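Local coordinates for protein probable hydrolase (Pseudomonas aeruginosa, PDB 3OM8) that is a probable alpha/beta-fold hydrolase that may act as a 3-oxoadipate enol-lactonase, at residues G104-L112 with T198-R209; T211-T222 with A237-S248. All blocks are in the same frame, centred on the assembly; numbering follows the deposited sequence.

Interaction 1: G104-L112 with T198-R209; sequences GIVGQWLAL and TDLRAQLARIER
Ile105 and Thr198 meet methyl to methyl at the N-terminal end of this contact, Ile105 CG2 lying 3.9 Å from Thr198 CG2. With OG1 beside the backbone N (chi1 -66°), Thr198 has its CG2 methyl anti to that N, turned to the helix, while OG1 bonds to Ala194 O. One turn on, Gln108 offers two surfaces. Its CB rests 3.6 Å from Leu200 CD1, and its OE1 comes within 3.8 Å of Leu204 CD2, so the amide oxygen is flanked by leucine methyls. The other end of the amide is fixed by polar bonds: NE2 donates to Gly104 O at 3.1 Å, approaching from above the carbonyl plane, 59° out of it, on the face opposite the helical donor Gln108 N. NE2 also bonds to Ser127 O, just beyond strand 118-124. Since no hydrogen bond joins the two segments directly, their 491 Å² of buried surface rests on apolar and van der Waals contact.

In the alpha/beta hydrolase fold, helix 102-113 is the one that follows the presumed nucleophile elbow, here a GxSxG sequence; the loop between helix 185-196 and strand 211-216 runs over one side of it. Ala111 presents its single methyl to Ile207, with CB 4.0 Å from CG1 and much the same distance from CD1. Leu112 finishes the series by lying across both Gln203 and Ile207, at roughly a right angle to each. Its CD2 branch touches Gln203 O at 3.4 Å and Ile207 CG1 at 3.8 Å. The other branch faces Gln203 NE2, and Leu112 CD1 lies 4.2 Å from Leu200 CD2. Arg206 adds its CB beside the CD2 methyl, at the exposed margin.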
loop_
_atom_site.group_PDB
_atom_site.type_symbol
_atom_site.label_atom_id
_atom_site.label_comp_id
_atom_site.label_asym_id
_atom_site.label_seq_id
_atom_site.Cartn_x
_atom_site.Cartn_y
_atom_site.Cartn_z
ATOM N N GLY B 104 1.158 -18.255 4.628
ATOM C CA GLY B 104 1.298 -17.003 5.362
ATOM C C GLY B 104 0.756 -17.108 6.779
ATOM O O GLY B 104 1.263 -16.453 7.701
ATOM N N ILE B 105 -0.278 -17.939 6.945
ATOM C CA ILE B 105 -0.870 -18.184 8.257
ATOM C C ILE B 105 0.106 -19.011 9.094
ATOM O O ILE B 105 0.326 -18.736 10.280
ATOM C CB ILE B 105 -2.239 -18.900 8.165
ATOM C CG1 ILE B 105 -3.200 -18.158 7.228
ATOM C CG2 ILE B 105 -2.873 -19.009 9.542
ATOM C CD1 ILE B 105 -4.627 -18.792 7.190
ATOM N N VAL B 106 0.706 -20.018 8.467
ATOM C CA VAL B 106 1.791 -20.745 9.105
ATOM C C VAL B 106 2.897 -19.776 9.533
ATOM O O VAL B 106 3.448 -19.883 10.629
ATOM C CB VAL B 106 2.356 -21.838 8.185
ATOM C CG1 VAL B 106 3.528 -22.544 8.856
ATOM C CG2 VAL B 106 1.261 -22.850 7.837
ATOM N N GLY B 107 3.206 -18.817 8.666
ATOM C CA GLY B 107 4.196 -17.802 8.977
ATOM C C GLY B 107 3.876 -17.039 10.249
ATOM O O GLY B 107 4.722 -16.904 11.134
ATOM N N GLN B 108 2.653 -16.528 10.344
ATOM C CA GLN B 108 2.260 -15.767 11.523
ATOM C C GLN B 108 2.366 -16.626 12.782
ATOM O O GLN B 108 2.801 -16.139 13.832
ATOM C CB GLN B 108 0.842 -15.231 11.364
ATOM C CG GLN B 108 0.680 -14.235 10.229
ATOM C CD GLN B 108 -0.760 -14.091 9.808
ATOM O OE1 GLN B 108 -1.571 -13.513 10.525
ATOM N NE2 GLN B 108 -1.095 -14.634 8.641
ATOM N N TRP B 109 1.986 -17.901 12.662
ATOM C CA TRP B 109 2.074 -18.850 13.770
ATOM C C TRP B 109 3.516 -19.066 14.226
ATOM O O TRP B 109 3.805 -19.036 15.421
ATOM C CB TRP B 109 1.439 -20.203 13.402
ATOM C CG TRP B 109 1.299 -21.129 14.579
ATOM C CD1 TRP B 109 0.214 -21.251 15.392
ATOM C CD2 TRP B 109 2.285 -22.044 15.086
ATOM N NE1 TRP B 109 0.456 -22.188 16.369
ATOM C CE2 TRP B 109 1.720 -22.689 16.202
ATOM C CE3 TRP B 109 3.588 -22.381 14.705
ATOM C CZ2 TRP B 109 2.410 -23.655 16.940
ATOM C CZ3 TRP B 109 4.273 -23.338 15.439
ATOM C CH2 TRP B 109 3.683 -23.963 16.542
ATOM N N LEU B 110 4.419 -19.294 13.277
ATOM C CA LEU B 110 5.821 -19.472 13.626
ATOM C C LEU B 110 6.364 -18.234 14.351
ATOM O O LEU B 110 7.115 -18.351 15.319
ATOM C CB LEU B 110 6.655 -19.782 12.386
ATOM C CG LEU B 110 6.327 -21.118 11.734
ATOM C CD1 LEU B 110 6.863 -21.193 10.311
ATOM C CD2 LEU B 110 6.875 -22.253 12.584
ATOM N N ALA B 111 5.967 -17.050 13.898
ATOM C CA ALA B 111 6.452 -15.817 14.509
ATOM C C ALA B 111 5.918 -15.692 15.926
ATOM O O ALA B 111 6.570 -15.122 16.797
ATOM C CB ALA B 111 6.051 -14.610 13.681
ATOM N N LEU B 112 4.731 -16.235 16.159
ATOM C CA LEU B 112 4.127 -16.169 17.486
ATOM C C LEU B 112 4.660 -17.236 18.438
ATOM O O LEU B 112 4.842 -16.977 19.625
ATOM C CB LEU B 112 2.602 -16.264 17.388
ATOM C CG LEU B 112 1.893 -15.015 16.861
ATOM C CD1 LEU B 112 0.462 -15.334 16.478
ATOM C CD2 LEU B 112 1.941 -13.904 17.898
ATOM N N THR B 198 -8.721 -20.425 12.949
ATOM C CA THR B 198 -7.711 -19.391 13.103
ATOM C C THR B 198 -8.254 -17.976 13.277
ATOM O O THR B 198 -8.982 -17.471 12.421
ATOM C CB THR B 198 -6.759 -19.392 11.906
ATOM O OG1 THR B 198 -6.009 -20.611 11.908
ATOM C CG2 THR B 198 -5.810 -18.202 11.984
ATOM N N ASP B 199 -7.895 -17.342 14.389
ATOM C CA ASP B 199 -8.041 -15.893 14.520
ATOM C C ASP B 199 -6.842 -15.291 15.261
ATOM O O ASP B 199 -6.816 -15.259 16.487
ATOM C CB ASP B 199 -9.349 -15.512 15.219
ATOM C CG ASP B 199 -9.598 -14.004 15.198
ATOM O OD1 ASP B 199 -8.775 -13.271 14.618
ATOM O OD2 ASP B 199 -10.619 -13.548 15.747
ATOM N N LEU B 200 -5.852 -14.809 14.514
ATOM C CA LEU B 200 -4.630 -14.293 15.123
ATOM C C LEU B 200 -4.664 -12.785 15.396
ATOM O O LEU B 200 -3.738 -12.247 15.993
ATOM C CB LEU B 200 -3.411 -14.656 14.266
ATOM C CG LEU B 200 -3.270 -16.155 14.010
ATOM C CD1 LEU B 200 -2.025 -16.465 13.206
ATOM C CD2 LEU B 200 -3.261 -16.920 15.343
ATOM N N ARG B 201 -5.731 -12.114 14.974
ATOM C CA ARG B 201 -5.782 -10.644 15.002
ATOM C C ARG B 201 -5.300 -10.018 16.322
ATOM O O ARG B 201 -4.469 -9.119 16.320
ATOM C CB ARG B 201 -7.184 -10.135 14.643
ATOM C CG ARG B 201 -7.631 -10.432 13.204
ATOM C CD ARG B 201 -9.094 -10.045 12.976
ATOM N NE ARG B 201 -9.996 -10.860 13.786
ATOM C CZ ARG B 201 -11.295 -10.617 13.945
ATOM N NH1 ARG B 201 -11.857 -9.570 13.353
ATOM N NH2 ARG B 201 -12.035 -11.421 14.706
ATOM N N ALA B 202 -5.808 -10.507 17.444
ATOM C CA ALA B 202 -5.487 -9.924 18.743
ATOM C C ALA B 202 -4.070 -10.255 19.225
ATOM O O ALA B 202 -3.606 -9.715 20.231
ATOM C CB ALA B 202 -6.517 -10.368 19.781
ATOM N N GLN B 203 -3.388 -11.138 18.503
ATOM C CA GLN B 203 -2.079 -11.620 18.920
ATOM C C GLN B 203 -0.949 -11.002 18.107
ATOM O O GLN B 203 0.210 -11.039 18.524
ATOM C CB GLN B 203 -2.008 -13.139 18.779
ATOM C CG GLN B 203 -3.039 -13.904 19.606
ATOM C CD GLN B 203 -3.118 -15.368 19.221
ATOM O OE1 GLN B 203 -4.149 -15.838 18.739
ATOM N NE2 GLN B 203 -2.027 -16.098 19.427
ATOM N N LEU B 204 -1.280 -10.447 16.945
ATOM C CA LEU B 204 -0.258 -9.913 16.051
ATOM C C LEU B 204 0.684 -8.920 16.748
ATOM O O LEU B 204 1.897 -8.949 16.524
ATOM C CB LEU B 204 -0.903 -9.260 14.830
ATOM C CG LEU B 204 -1.718 -10.195 13.941
ATOM C CD1 LEU B 204 -2.176 -9.453 12.703
ATOM C CD2 LEU B 204 -0.903 -11.434 13.576
ATOM N N ALA B 205 0.130 -8.065 17.603
ATOM C CA ALA B 205 0.919 -7.029 18.280
ATOM C C ALA B 205 2.135 -7.588 19.024
ATOM O O ALA B 205 3.028 -6.841 19.403
ATOM C CB ALA B 205 0.040 -6.215 19.230
ATOM N N ARG B 206 2.172 -8.902 19.221
ATOM C CA ARG B 206 3.266 -9.535 19.954
ATOM C C ARG B 206 4.458 -9.849 19.064
ATOM O O ARG B 206 5.571 -10.007 19.552
ATOM C CB ARG B 206 2.793 -10.829 20.626
ATOM C CG ARG B 206 1.709 -10.642 21.675
ATOM C CD ARG B 206 1.079 -11.977 22.056
ATOM N NE ARG B 206 -0.119 -11.786 22.871
ATOM C CZ ARG B 206 -1.047 -12.717 23.076
ATOM N NH1 ARG B 206 -2.104 -12.447 23.833
ATOM N NH2 ARG B 206 -0.924 -13.918 22.519
ATOM N N ILE B 207 4.221 -9.960 17.763
ATOM C CA ILE B 207 5.282 -10.316 16.830
ATOM C C ILE B 207 6.408 -9.273 16.827
ATOM O O ILE B 207 6.157 -8.070 16.740
ATOM C CB ILE B 207 4.725 -10.504 15.413
ATOM C CG1 ILE B 207 3.864 -11.764 15.364
ATOM C CG2 ILE B 207 5.855 -10.574 14.387
ATOM C CD1 ILE B 207 3.107 -11.950 14.080
ATOM N N GLU B 208 7.645 -9.748 16.938
ATOM C CA GLU B 208 8.816 -8.876 16.936
ATOM C C GLU B 208 9.836 -9.238 15.856
ATOM O O GLU B 208 10.988 -8.816 15.925
ATOM C CB GLU B 208 9.481 -8.837 18.320
ATOM C CG GLU B 208 9.642 -10.189 19.013
ATOM C CD GLU B 208 10.810 -11.007 18.475
ATOM O OE1 GLU B 208 11.945 -10.833 18.966
ATOM O OE2 GLU B 208 10.590 -11.838 17.571
ATOM N N ARG B 209 9.412 -10.019 14.864
ATOM C CA ARG B 209 10.240 -10.259 13.686
ATOM C C ARG B 209 9.962 -9.164 12.649
ATOM O O ARG B 209 8.827 -8.693 12.521
ATOM C CB ARG B 209 9.964 -11.640 13.065
ATOM C CG ARG B 209 10.080 -12.841 14.020
ATOM C CD ARG B 209 11.236 -12.688 15.003
ATOM N NE ARG B 209 12.504 -12.540 14.312
ATOM C CZ ARG B 209 13.486 -11.734 14.695
ATOM N NH1 ARG B 209 14.595 -11.682 13.977
ATOM N NH2 ARG B 209 13.374 -10.987 15.788
#

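Interaction 2: T211-T222 with A237-S248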
loop_
_atom_site.group_PDB
_atom_site.type_symbol
_atom_site.label_atom_id
_atom_site.label_comp_id
_atom_site.label_asym_id
_atom_site.label_seq_id
_atom_site.Cartn_x
_atom_site.Cartn_y
_atom_site.Cartn_z
ATOM N N THR B 211 8.734 -7.758 9.475
ATOM C CA THR B 211 7.705 -8.328 8.633
ATOM C C THR B 211 7.396 -7.492 7.398
ATOM O O THR B 211 7.126 -6.304 7.503
ATOM C CB THR B 211 6.403 -8.490 9.430
ATOM O OG1 THR B 211 6.658 -9.268 10.606
ATOM C CG2 THR B 211 5.349 -9.166 8.581
ATOM N N LEU B 212 7.418 -8.128 6.232
ATOM C CA LEU B 212 6.891 -7.530 5.011
ATOM C C LEU B 212 5.571 -8.212 4.646
ATOM O O LEU B 212 5.492 -9.438 4.616
ATOM C CB LEU B 212 7.874 -7.699 3.856
ATOM C CG LEU B 212 7.327 -7.354 2.470
ATOM C CD1 LEU B 212 7.001 -5.857 2.385
ATOM C CD2 LEU B 212 8.322 -7.732 1.374
ATOM N N VAL B 213 4.543 -7.415 4.369
ATOM C CA VAL B 213 3.257 -7.936 3.925
ATOM C C VAL B 213 2.986 -7.542 2.475
ATOM O O VAL B 213 2.985 -6.356 2.140
ATOM C CB VAL B 213 2.104 -7.391 4.774
ATOM C CG1 VAL B 213 0.780 -7.959 4.283
ATOM C CG2 VAL B 213 2.316 -7.709 6.231
ATOM N N ILE B 214 2.762 -8.540 1.625
ATOM C CA ILE B 214 2.368 -8.320 0.237
ATOM C C ILE B 214 0.882 -8.624 0.088
ATOM O O ILE B 214 0.412 -9.671 0.548
ATOM C CB ILE B 214 3.188 -9.208 -0.714
ATOM C CG1 ILE B 214 4.684 -8.938 -0.515
ATOM C CG2 ILE B 214 2.774 -8.975 -2.164
ATOM C CD1 ILE B 214 5.585 -9.797 -1.349
ATOM N N ALA B 215 0.136 -7.708 -0.523
ATOM C CA ALA B 215 -1.307 -7.888 -0.695
ATOM C C ALA B 215 -1.735 -7.628 -2.133
ATOM O O ALA B 215 -1.061 -6.907 -2.862
ATOM C CB ALA B 215 -2.085 -6.994 0.258
ATOM N N GLY B 216 -2.846 -8.233 -2.538
ATOM C CA GLY B 216 -3.371 -8.060 -3.878
ATOM C C GLY B 216 -4.603 -7.189 -3.801
ATOM O O GLY B 216 -5.507 -7.459 -3.021
ATOM N N ALA B 217 -4.634 -6.125 -4.593
ATOM C CA ALA B 217 -5.740 -5.181 -4.531
ATOM C C ALA B 217 -7.079 -5.827 -4.871
ATOM O O ALA B 217 -8.122 -5.384 -4.396
ATOM C CB ALA B 217 -5.484 -4.002 -5.464
ATOM N N TYR B 218 -7.048 -6.852 -5.717
ATOM C CA TYR B 218 -8.276 -7.483 -6.199
ATOM C C TYR B 218 -8.527 -8.893 -5.614
ATOM O O TYR B 218 -9.281 -9.702 -6.168
ATOM C CB TYR B 218 -8.260 -7.528 -7.721
ATOM C CG TYR B 218 -7.985 -6.183 -8.368
ATOM C CD1 TYR B 218 -8.946 -5.177 -8.359
ATOM C CD2 TYR B 218 -6.785 -5.933 -9.007
ATOM C CE1 TYR B 218 -8.716 -3.959 -8.950
ATOM C CE2 TYR B 218 -6.533 -4.698 -9.611
ATOM C CZ TYR B 218 -7.505 -3.716 -9.573
ATOM O OH TYR B 218 -7.284 -2.496 -10.168
ATOM N N ASP B 219 -7.899 -9.162 -4.478
ATOM C CA ASP B 219 -7.925 -10.475 -3.855
ATOM C C ASP B 219 -9.250 -10.657 -3.120
ATOM O O ASP B 219 -9.595 -9.846 -2.251
ATOM C CB ASP B 219 -6.757 -10.568 -2.868
ATOM C CG ASP B 219 -6.371 -11.993 -2.538
ATOM O OD1 ASP B 219 -7.210 -12.889 -2.714
ATOM O OD2 ASP B 219 -5.227 -12.210 -2.088
ATOM N N THR B 220 -9.992 -11.705 -3.482
ATOM C CA THR B 220 -11.244 -12.074 -2.799
ATOM C C THR B 220 -11.062 -13.202 -1.791
ATOM O O THR B 220 -11.850 -13.335 -0.864
ATOM C CB THR B 220 -12.340 -12.514 -3.784
ATOM O OG1 THR B 220 -11.735 -13.157 -4.912
ATOM C CG2 THR B 220 -13.129 -11.310 -4.255
ATOM N N VAL B 221 -10.037 -14.022 -1.983
ATOM C CA VAL B 221 -9.685 -15.030 -0.989
ATOM C C VAL B 221 -9.163 -14.359 0.290
ATOM O O VAL B 221 -9.799 -14.411 1.342
ATOM C CB VAL B 221 -8.625 -16.001 -1.539
ATOM C CG1 VAL B 221 -8.285 -17.060 -0.501
ATOM C CG2 VAL B 221 -9.120 -16.651 -2.821
ATOM N N THR B 222 -8.000 -13.719 0.187
ATOM C CA THR B 222 -7.432 -12.951 1.289
ATOM C C THR B 222 -7.441 -11.471 0.900
ATOM O O THR B 222 -6.509 -10.982 0.253
ATOM C CB THR B 222 -5.995 -13.401 1.604
ATOM O OG1 THR B 222 -5.278 -13.582 0.378
ATOM C CG2 THR B 222 -5.997 -14.723 2.354
ATOM N N ALA B 237 6.222 -3.314 10.660
ATOM C CA ALA B 237 5.895 -4.052 9.447
ATOM C C ALA B 237 5.717 -3.104 8.266
ATOM O O ALA B 237 5.275 -1.966 8.435
ATOM C CB ALA B 237 4.627 -4.907 9.648
ATOM N N ARG B 238 6.060 -3.585 7.077
ATOM C CA ARG B 238 5.812 -2.848 5.843
ATOM C C ARG B 238 4.726 -3.517 4.998
ATOM O O ARG B 238 4.487 -4.723 5.112
ATOM C CB ARG B 238 7.081 -2.776 5.004
ATOM C CG ARG B 238 8.169 -1.902 5.555
ATOM C CD ARG B 238 8.960 -1.334 4.405
ATOM N NE ARG B 238 9.801 -2.338 3.773
ATOM C CZ ARG B 238 9.716 -2.683 2.495
ATOM N NH1 ARG B 238 10.543 -3.599 2.018
ATOM N NH2 ARG B 238 8.819 -2.114 1.691
ATOM N N LEU B 239 4.096 -2.730 4.134
ATOM C CA LEU B 239 3.069 -3.224 3.227
ATOM C C LEU B 239 3.399 -2.847 1.785
ATOM O O LEU B 239 3.681 -1.686 1.479
ATOM C CB LEU B 239 1.692 -2.656 3.607
ATOM C CG LEU B 239 0.523 -2.952 2.661
ATOM C CD1 LEU B 239 0.109 -4.411 2.823
ATOM C CD2 LEU B 239 -0.664 -2.049 2.921
ATOM N N VAL B 240 3.373 -3.846 0.910
ATOM C CA VAL B 240 3.458 -3.645 -0.526
ATOM C C VAL B 240 2.149 -4.127 -1.140
ATOM O O VAL B 240 1.719 -5.234 -0.875
ATOM C CB VAL B 240 4.630 -4.437 -1.123
ATOM C CG1 VAL B 240 4.457 -4.612 -2.629
ATOM C CG2 VAL B 240 5.956 -3.746 -0.798
ATOM N N THR B 241 1.501 -3.299 -1.945
ATOM C CA THR B 241 0.242 -3.703 -2.555
ATOM C C THR B 241 0.356 -3.753 -4.068
ATOM O O THR B 241 0.638 -2.745 -4.707
ATOM C CB THR B 241 -0.887 -2.748 -2.170
ATOM O OG1 THR B 241 -1.079 -2.794 -0.754
ATOM C CG2 THR B 241 -2.184 -3.150 -2.860
ATOM N N LEU B 242 0.139 -4.929 -4.645
ATOM C CA LEU B 242 0.217 -5.084 -6.092
ATOM C C LEU B 242 -1.177 -5.126 -6.695
ATOM O O LEU B 242 -2.134 -5.488 -6.017
ATOM C CB LEU B 242 1.001 -6.344 -6.445
ATOM C CG LEU B 242 2.389 -6.399 -5.810
ATOM C CD1 LEU B 242 3.064 -7.734 -6.050
ATOM C CD2 LEU B 242 3.261 -5.240 -6.324
ATOM N N PRO B 243 -1.308 -4.736 -7.973
ATOM C CA PRO B 243 -2.632 -4.793 -8.601
ATOM C C PRO B 243 -2.970 -6.234 -8.996
ATOM O O PRO B 243 -3.356 -6.490 -10.138
ATOM C CB PRO B 243 -2.453 -3.924 -9.847
ATOM C CG PRO B 243 -1.021 -4.123 -10.220
ATOM C CD PRO B 243 -0.270 -4.273 -8.912
ATOM N N ALA B 244 -2.805 -7.154 -8.050
ATOM C CA ALA B 244 -3.026 -8.579 -8.292
ATOM C C ALA B 244 -4.303 -9.084 -7.644
ATOM O O ALA B 244 -4.924 -8.398 -6.826
ATOM C CB ALA B 244 -1.848 -9.393 -7.780
ATOM N N VAL B 245 -4.672 -10.308 -8.020
ATOM C CA VAL B 245 -5.755 -11.047 -7.376
ATOM C C VAL B 245 -5.221 -11.850 -6.184
ATOM O O VAL B 245 -5.141 -11.317 -5.088
ATOM C CB VAL B 245 -6.499 -11.940 -8.370
ATOM C CG1 VAL B 245 -7.700 -12.591 -7.697
ATOM C CG2 VAL B 245 -6.944 -11.112 -9.577
ATOM N N HIS B 246 -4.832 -13.108 -6.373
ATOM C CA HIS B 246 -4.399 -13.894 -5.207
ATOM C C HIS B 246 -2.991 -14.501 -5.256
ATOM O O HIS B 246 -2.327 -14.604 -4.228
ATOM C CB HIS B 246 -5.431 -14.967 -4.827
ATOM C CG HIS B 246 -5.100 -15.698 -3.560
ATOM N ND1 HIS B 246 -5.054 -15.076 -2.331
ATOM C CD2 HIS B 246 -4.806 -17.002 -3.332
ATOM C CE1 HIS B 246 -4.736 -15.960 -1.402
ATOM N NE2 HIS B 246 -4.583 -17.137 -1.983
ATOM N N LEU B 247 -2.540 -14.921 -6.431
ATOM C CA LEU B 247 -1.192 -15.463 -6.551
ATOM C C LEU B 247 -0.296 -14.389 -7.163
ATOM O O LEU B 247 0.066 -14.448 -8.341
ATOM C CB LEU B 247 -1.179 -16.732 -7.400
ATOM C CG LEU B 247 -2.017 -17.928 -6.911
ATOM C CD1 LEU B 247 -2.272 -18.876 -8.049
ATOM C CD2 LEU B 247 -1.351 -18.659 -5.759
ATOM N N SER B 248 0.066 -13.404 -6.351
ATOM C CA SER B 248 0.732 -12.211 -6.879
ATOM C C SER B 248 2.128 -12.507 -7.431
ATOM O O SER B 248 2.580 -11.828 -8.342
ATOM C CB SER B 248 0.734 -11.086 -5.845
ATOM O OG SER B 248 1.322 -11.502 -4.630
#
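His246 and Asp219 both have CG anti to the backbone N (chi1 -174° and -159°), which swings ring and carboxylate together with their planes 64° apart. His246 ND1 donates to Asp219 OD2 over 2.9 Å in a nearly straight bond, in the ring plane and on the syn lone pair; the second approach, to OD1, is weak. Thr222 OG1 also donates to OD2, at 2.8 Å from above the carboxylate plane, so two donors grip this oxygen, which should limit rotation of the carboxylate. Val221 CB lies over one imidazole face, 3.9 Å from the centroid and close to the ring normal, a CH-pi contact. With His246 NE2 weakly bonded to Ser101 OG, the geometry is consistent with the Ser-His-Asp triad of alpha/beta hydrolases.

The loops bearing these groups leave parallel strands 211-216 and 238-242, whose axes approach to 4.7 Å. Their ladder alternates from Arg238 N to Thr211 O through Ala217 N to Leu242 O, and Tyr218 N to Ala244 O (2.9 Å) extends the pairing into the loops. Val213 CG1 meets Leu239 CD1 at 3.9 Å beneath helix 224-233, the crossover of this beta-alpha-beta unit. Leu212 and Ile214 point to the other face, against helix 253-264, while strand 118-124 borders 211-216 and Leu242 packs on Leu242 of a second subunit.

How the interactions relate
From the N terminus, the chain first builds the early strands of the sheet and helix 102-113. Interaction 1 then closes a long loop of 85 intervening residues, mostly helical, which includes strand 118-124 and the helices from 134 to 196, and returns the chain to helix 102-113. After a single intervening residue, strand 211-216 opens interaction 2, a shorter closure over 14 residues containing helix 224-233. The two loops are therefore in series, neither nested nor crossed, and their centres lie about 17 Å apart. Interaction 1 ties the loop that leads into strand 211-216 to helix 102-113, which flanks the sheet; interaction 2 joins its last two strands and the loops after them.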